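Local coordinates for protein KLLA0F20702p (Kluyveromyces lactis, PDB 5Y5A) that probably helps recruit telomerase to telomeres as a telomerase subunit that binds the telomere protein Cdc13, at residues Lys304-Glu314 / Lys349-Met360. Residues are numbered along the deposited sequence; the frame is centred on the assembly and turned at random.
Sequences KKRIINMEIME and KIEIRYIKNISM
In the alpha-helical region of the Est1 DNA/RNA-binding family, Met313 and Asn357 interlock as knobs-into-holes where helix 306-315 crosses the kinked middle of the long helix 339-379. The short segment axes come within 9.6 Å at 49°. Met313 drops among Lys349, Ile350, Asn357 and Met360; its SD lies 3.8 Å from Asn357 CB, and its CE sits 3.5 Å from both Lys349 O and Arg353 O. Asn357 enters the facing hole between Arg306, Asn309, Met310 and Met313. Its CG stands anti to the carbonyl carbon (chi1 -61°), which turns the amide back at the kink: Asn357 N bonds Tyr354 O, while ND2 donates an almost straight bond, 2.9 Å, to Arg353 O in the carbonyl plane. OD1 rests against Met310 CB and accepts a bent bond from Arg306 NH2 at 3.2 Å, the donor lying above the carbonyl plane and its guanidinium poorly ordered. With an alanine at Asn357, Arg353 O would probably lose its side-chain donor and the Arg306 guanidinium this partner, and a gap would open beside Met313 CE. On the other flank, Lys349 NZ bonds Asn309 OD1 at 3.0 Å, while Lys349 CE packs on Ile312 CD1. A water accepts from Lys304 NZ and Lys349 NZ, and weakly from Arg353 NE. Buried amides thus bridge the two helices around Met313 and Met360, and the water probably eases the crowding of positive charge at the solvent-facing end, by Lys304.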
loop_
_atom_site.group_PDB
_atom_site.type_symbol
_atom_site.label_atom_id
_atom_site.label_comp_id
_atom_site.label_asym_id
_atom_site.label_seq_id
_atom_site.Cartn_x
_atom_site.Cartn_y
_atom_site.Cartn_z
ATOM N N LYS A 304 -6.655 27.731 -8.065
ATOM C CA LYS A 304 -5.798 26.805 -8.802
ATOM C C LYS A 304 -4.372 26.782 -8.263
ATOM O O LYS A 304 -3.414 26.600 -9.021
ATOM C CB LYS A 304 -5.791 27.147 -10.291
ATOM C CG LYS A 304 -7.167 27.071 -10.920
ATOM C CD LYS A 304 -7.104 27.079 -12.428
ATOM C CE LYS A 304 -8.493 26.906 -13.014
ATOM N NZ LYS A 304 -8.446 26.493 -14.440
ATOM N N LYS A 305 -4.241 26.974 -6.952
ATOM C CA LYS A 305 -3.007 26.649 -6.255
ATOM C C LYS A 305 -2.784 25.149 -6.366
ATOM O O LYS A 305 -3.741 24.369 -6.335
ATOM C CB LYS A 305 -3.072 27.062 -4.790
ATOM C CG LYS A 305 -3.400 28.518 -4.558
ATOM C CD LYS A 305 -3.696 28.751 -3.088
ATOM C CE LYS A 305 -4.145 30.177 -2.824
ATOM N NZ LYS A 305 -4.465 30.375 -1.387
ATOM N N ARG A 306 -1.525 24.760 -6.492
ATOM C CA ARG A 306 -1.120 23.373 -6.620
ATOM C C ARG A 306 -1.734 22.482 -5.576
ATOM O O ARG A 306 -2.081 21.353 -5.839
ATOM C CB ARG A 306 0.398 23.266 -6.491
ATOM C CG ARG A 306 0.997 21.917 -6.886
ATOM C CD ARG A 306 1.036 20.965 -5.715
ATOM N NE ARG A 306 2.382 20.695 -5.246
ATOM C CZ ARG A 306 2.845 19.474 -5.009
ATOM N NH1 ARG A 306 4.080 19.300 -4.585
ATOM N NH2 ARG A 306 2.075 18.419 -5.198
ATOM N N ILE A 307 -1.846 23.002 -4.377
ATOM C CA ILE A 307 -2.366 22.233 -3.254
ATOM C C ILE A 307 -3.811 21.814 -3.529
ATOM O O ILE A 307 -4.245 20.738 -3.121
ATOM C CB ILE A 307 -2.284 23.026 -1.926
ATOM C CG1 ILE A 307 -2.576 22.107 -0.738
ATOM C CG2 ILE A 307 -3.232 24.212 -1.932
ATOM C CD1 ILE A 307 -1.533 21.025 -0.525
ATOM N N ILE A 308 -4.543 22.658 -4.248
ATOM C CA ILE A 308 -5.920 22.364 -4.609
ATOM C C ILE A 308 -5.981 21.345 -5.745
ATOM O O ILE A 308 -6.804 20.429 -5.712
ATOM C CB ILE A 308 -6.672 23.638 -5.021
ATOM C CG1 ILE A 308 -6.555 24.698 -3.925
ATOM C CG2 ILE A 308 -8.127 23.325 -5.327
ATOM C CD1 ILE A 308 -7.049 24.233 -2.573
ATOM N N ASN A 309 -5.113 21.505 -6.745
ATOM C CA ASN A 309 -5.047 20.557 -7.854
ATOM C C ASN A 309 -4.733 19.173 -7.306
ATOM O O ASN A 309 -5.367 18.182 -7.674
ATOM C CB ASN A 309 -3.988 20.965 -8.897
ATOM C CG ASN A 309 -4.196 22.364 -9.443
ATOM O OD1 ASN A 309 -5.321 22.800 -9.670
ATOM N ND2 ASN A 309 -3.099 23.076 -9.664
ATOM N N MET A 310 -3.754 19.117 -6.411
ATOM C CA MET A 310 -3.383 17.861 -5.770
ATOM C C MET A 310 -4.548 17.239 -4.995
ATOM O O MET A 310 -4.788 16.045 -5.098
ATOM C CB MET A 310 -2.193 18.060 -4.830
ATOM C CG MET A 310 -1.733 16.760 -4.158
ATOM S SD MET A 310 -0.028 16.822 -3.581
ATOM C CE MET A 310 -0.058 18.329 -2.619
ATOM N N GLU A 311 -5.275 18.040 -4.223
ATOM C CA GLU A 311 -6.356 17.471 -3.421
ATOM C C GLU A 311 -7.506 16.973 -4.302
ATOM O O GLU A 311 -8.122 15.951 -4.006
ATOM C CB GLU A 311 -6.841 18.483 -2.391
ATOM C CG GLU A 311 -5.848 18.645 -1.247
ATOM C CD GLU A 311 -6.265 19.690 -0.229
ATOM O OE1 GLU A 311 -7.254 20.410 -0.478
ATOM O OE2 GLU A 311 -5.599 19.788 0.825
ATOM N N ILE A 312 -7.768 17.669 -5.402
ATOM C CA ILE A 312 -8.750 17.192 -6.372
ATOM C C ILE A 312 -8.362 15.822 -6.940
ATOM O O ILE A 312 -9.208 14.937 -7.097
ATOM C CB ILE A 312 -8.931 18.196 -7.520
ATOM C CG1 ILE A 312 -9.603 19.462 -6.986
ATOM C CG2 ILE A 312 -9.757 17.587 -8.648
ATOM C CD1 ILE A 312 -9.872 20.498 -8.026
ATOM N N MET A 313 -7.082 15.631 -7.228
ATOM C CA MET A 313 -6.644 14.350 -7.776
ATOM C C MET A 313 -6.685 13.255 -6.719
ATOM O O MET A 313 -6.959 12.106 -7.038
ATOM C CB MET A 313 -5.250 14.470 -8.377
ATOM C CG MET A 313 -5.200 15.455 -9.532
ATOM S SD MET A 313 -3.613 15.470 -10.358
ATOM C CE MET A 313 -3.493 17.204 -10.795
ATOM N N GLU A 314 -6.448 13.612 -5.460
ATOM C CA GLU A 314 -6.554 12.634 -4.382
ATOM C C GLU A 314 -8.015 12.252 -4.107
ATOM O O GLU A 314 -8.317 11.108 -3.817
ATOM C CB GLU A 314 -5.915 13.166 -3.097
ATOM C CG GLU A 314 -5.939 12.144 -1.982
ATOM C CD GLU A 314 -5.573 12.723 -0.633
ATOM O OE1 GLU A 314 -5.010 13.825 -0.599
ATOM O OE2 GLU A 314 -5.848 12.065 0.394
ATOM N N LYS A 349 -7.722 17.954 -14.535
ATOM C CA LYS A 349 -6.566 18.228 -13.681
ATOM C C LYS A 349 -5.385 17.341 -14.096
ATOM O O LYS A 349 -4.248 17.797 -14.165
ATOM C CB LYS A 349 -6.906 18.004 -12.203
ATOM C CG LYS A 349 -7.880 19.028 -11.605
ATOM C CD LYS A 349 -7.360 20.445 -11.778
ATOM C CE LYS A 349 -8.260 21.457 -11.118
ATOM N NZ LYS A 349 -7.791 22.853 -11.359
ATOM N N ILE A 350 -5.666 16.083 -14.401
ATOM C CA ILE A 350 -4.618 15.155 -14.829
ATOM C C ILE A 350 -3.954 15.647 -16.129
ATOM O O ILE A 350 -2.733 15.630 -16.251
ATOM C CB ILE A 350 -5.179 13.729 -15.002
ATOM C CG1 ILE A 350 -5.552 13.141 -13.636
ATOM C CG2 ILE A 350 -4.173 12.807 -15.713
ATOM C CD1 ILE A 350 -6.178 11.752 -13.706
ATOM N N GLU A 351 -4.755 16.132 -17.071
ATOM C CA GLU A 351 -4.239 16.607 -18.355
ATOM C C GLU A 351 -3.457 17.908 -18.211
ATOM O O GLU A 351 -2.399 18.082 -18.811
ATOM C CB GLU A 351 -5.396 16.786 -19.343
ATOM C CG GLU A 351 -5.024 17.349 -20.689
ATOM C CD GLU A 351 -6.159 17.215 -21.688
ATOM O OE1 GLU A 351 -7.263 16.776 -21.285
ATOM O OE2 GLU A 351 -5.950 17.530 -22.874
ATOM N N ILE A 352 -3.968 18.815 -17.385
ATOM C CA ILE A 352 -3.414 20.161 -17.297
ATOM C C ILE A 352 -2.346 20.294 -16.202
ATOM O O ILE A 352 -1.430 21.116 -16.310
ATOM C CB ILE A 352 -4.552 21.192 -17.049
ATOM C CG1 ILE A 352 -5.572 21.134 -18.191
ATOM C CG2 ILE A 352 -4.016 22.604 -16.881
ATOM C CD1 ILE A 352 -6.701 22.139 -18.066
ATOM N N ARG A 353 -2.451 19.481 -15.155
ATOM C CA ARG A 353 -1.649 19.706 -13.951
ATOM C C ARG A 353 -0.828 18.491 -13.525
ATOM O O ARG A 353 -0.526 18.337 -12.343
ATOM C CB ARG A 353 -2.556 20.121 -12.781
ATOM C CG ARG A 353 -3.513 21.287 -13.061
ATOM C CD ARG A 353 -2.794 22.614 -13.174
ATOM N NE ARG A 353 -3.725 23.693 -13.504
ATOM C CZ ARG A 353 -3.397 24.979 -13.539
ATOM N NH1 ARG A 353 -2.160 25.365 -13.262
ATOM N NH2 ARG A 353 -4.309 25.884 -13.854
ATOM N N TYR A 354 -0.461 17.630 -14.470
ATOM C CA TYR A 354 0.216 16.391 -14.095
ATOM C C TYR A 354 1.647 16.611 -13.603
ATOM O O TYR A 354 2.147 15.840 -12.788
ATOM C CB TYR A 354 0.215 15.396 -15.261
ATOM C CG TYR A 354 1.051 15.799 -16.460
ATOM C CD1 TYR A 354 2.425 15.583 -16.481
ATOM C CD2 TYR A 354 0.459 16.362 -17.587
ATOM C CE1 TYR A 354 3.194 15.947 -17.578
ATOM C CE2 TYR A 354 1.220 16.725 -18.689
ATOM C CZ TYR A 354 2.583 16.511 -18.678
ATOM O OH TYR A 354 3.339 16.861 -19.767
ATOM N N ILE A 355 2.298 17.666 -14.085
ATOM C CA ILE A 355 3.730 17.857 -13.846
ATOM C C ILE A 355 4.110 17.894 -12.356
ATOM O O ILE A 355 4.977 17.140 -11.911
ATOM C CB ILE A 355 4.220 19.140 -14.526
ATOM C CG1 ILE A 355 4.070 19.010 -16.044
ATOM C CG2 ILE A 355 5.670 19.440 -14.136
ATOM C CD1 ILE A 355 4.505 20.251 -16.802
ATOM N N LYS A 356 3.452 18.749 -11.583
ATOM C CA LYS A 356 3.767 18.871 -10.163
ATOM C C LYS A 356 3.019 17.857 -9.288
ATOM O O LYS A 356 3.253 17.771 -8.080
ATOM C CB LYS A 356 3.459 20.288 -9.689
ATOM C CG LYS A 356 4.339 21.376 -10.316
ATOM C CD LYS A 356 3.937 22.749 -9.799
ATOM C CE LYS A 356 4.542 23.869 -10.645
ATOM N NZ LYS A 356 4.310 25.212 -10.040
ATOM N N ASN A 357 2.124 17.083 -9.893
ATOM C CA ASN A 357 1.260 16.211 -9.109
ATOM C C ASN A 357 1.332 14.750 -9.537
ATOM O O ASN A 357 0.487 13.958 -9.154
ATOM C CB ASN A 357 -0.185 16.716 -9.188
ATOM C CG ASN A 357 -0.341 18.132 -8.633
ATOM O OD1 ASN A 357 -0.232 18.343 -7.427
ATOM N ND2 ASN A 357 -0.586 19.108 -9.514
ATOM N N ILE A 358 2.363 14.393 -10.301
ATOM C CA ILE A 358 2.443 13.066 -10.908
ATOM C C ILE A 358 2.469 11.947 -9.861
ATOM O O ILE A 358 1.974 10.852 -10.106
ATOM C CB ILE A 358 3.687 12.949 -11.831
ATOM C CG1 ILE A 358 3.595 11.718 -12.723
ATOM C CG2 ILE A 358 4.976 12.930 -11.021
ATOM C CD1 ILE A 358 2.410 11.715 -13.671
ATOM N N SER A 359 3.006 12.238 -8.683
ATOM C CA SER A 359 3.099 11.230 -7.642
ATOM C C SER A 359 1.709 10.799 -7.164
ATOM O O SER A 359 1.486 9.629 -6.858
ATOM C CB SER A 359 3.928 11.750 -6.472
ATOM O OG SER A 359 3.839 10.868 -5.370
ATOM N N MET A 360 0.777 11.747 -7.114
ATOM C CA MET A 360 -0.598 11.449 -6.721
ATOM C C MET A 360 -1.328 10.735 -7.862
ATOM O O MET A 360 -2.224 9.908 -7.635
ATOM C CB MET A 360 -1.338 12.740 -6.315
ATOM C CG MET A 360 -2.785 12.511 -5.856
ATOM S SD MET A 360 -2.919 11.406 -4.407
ATOM C CE MET A 360 -2.157 12.462 -3.182
HETATM O O HOH W 1 -7.009 23.585 -14.233
#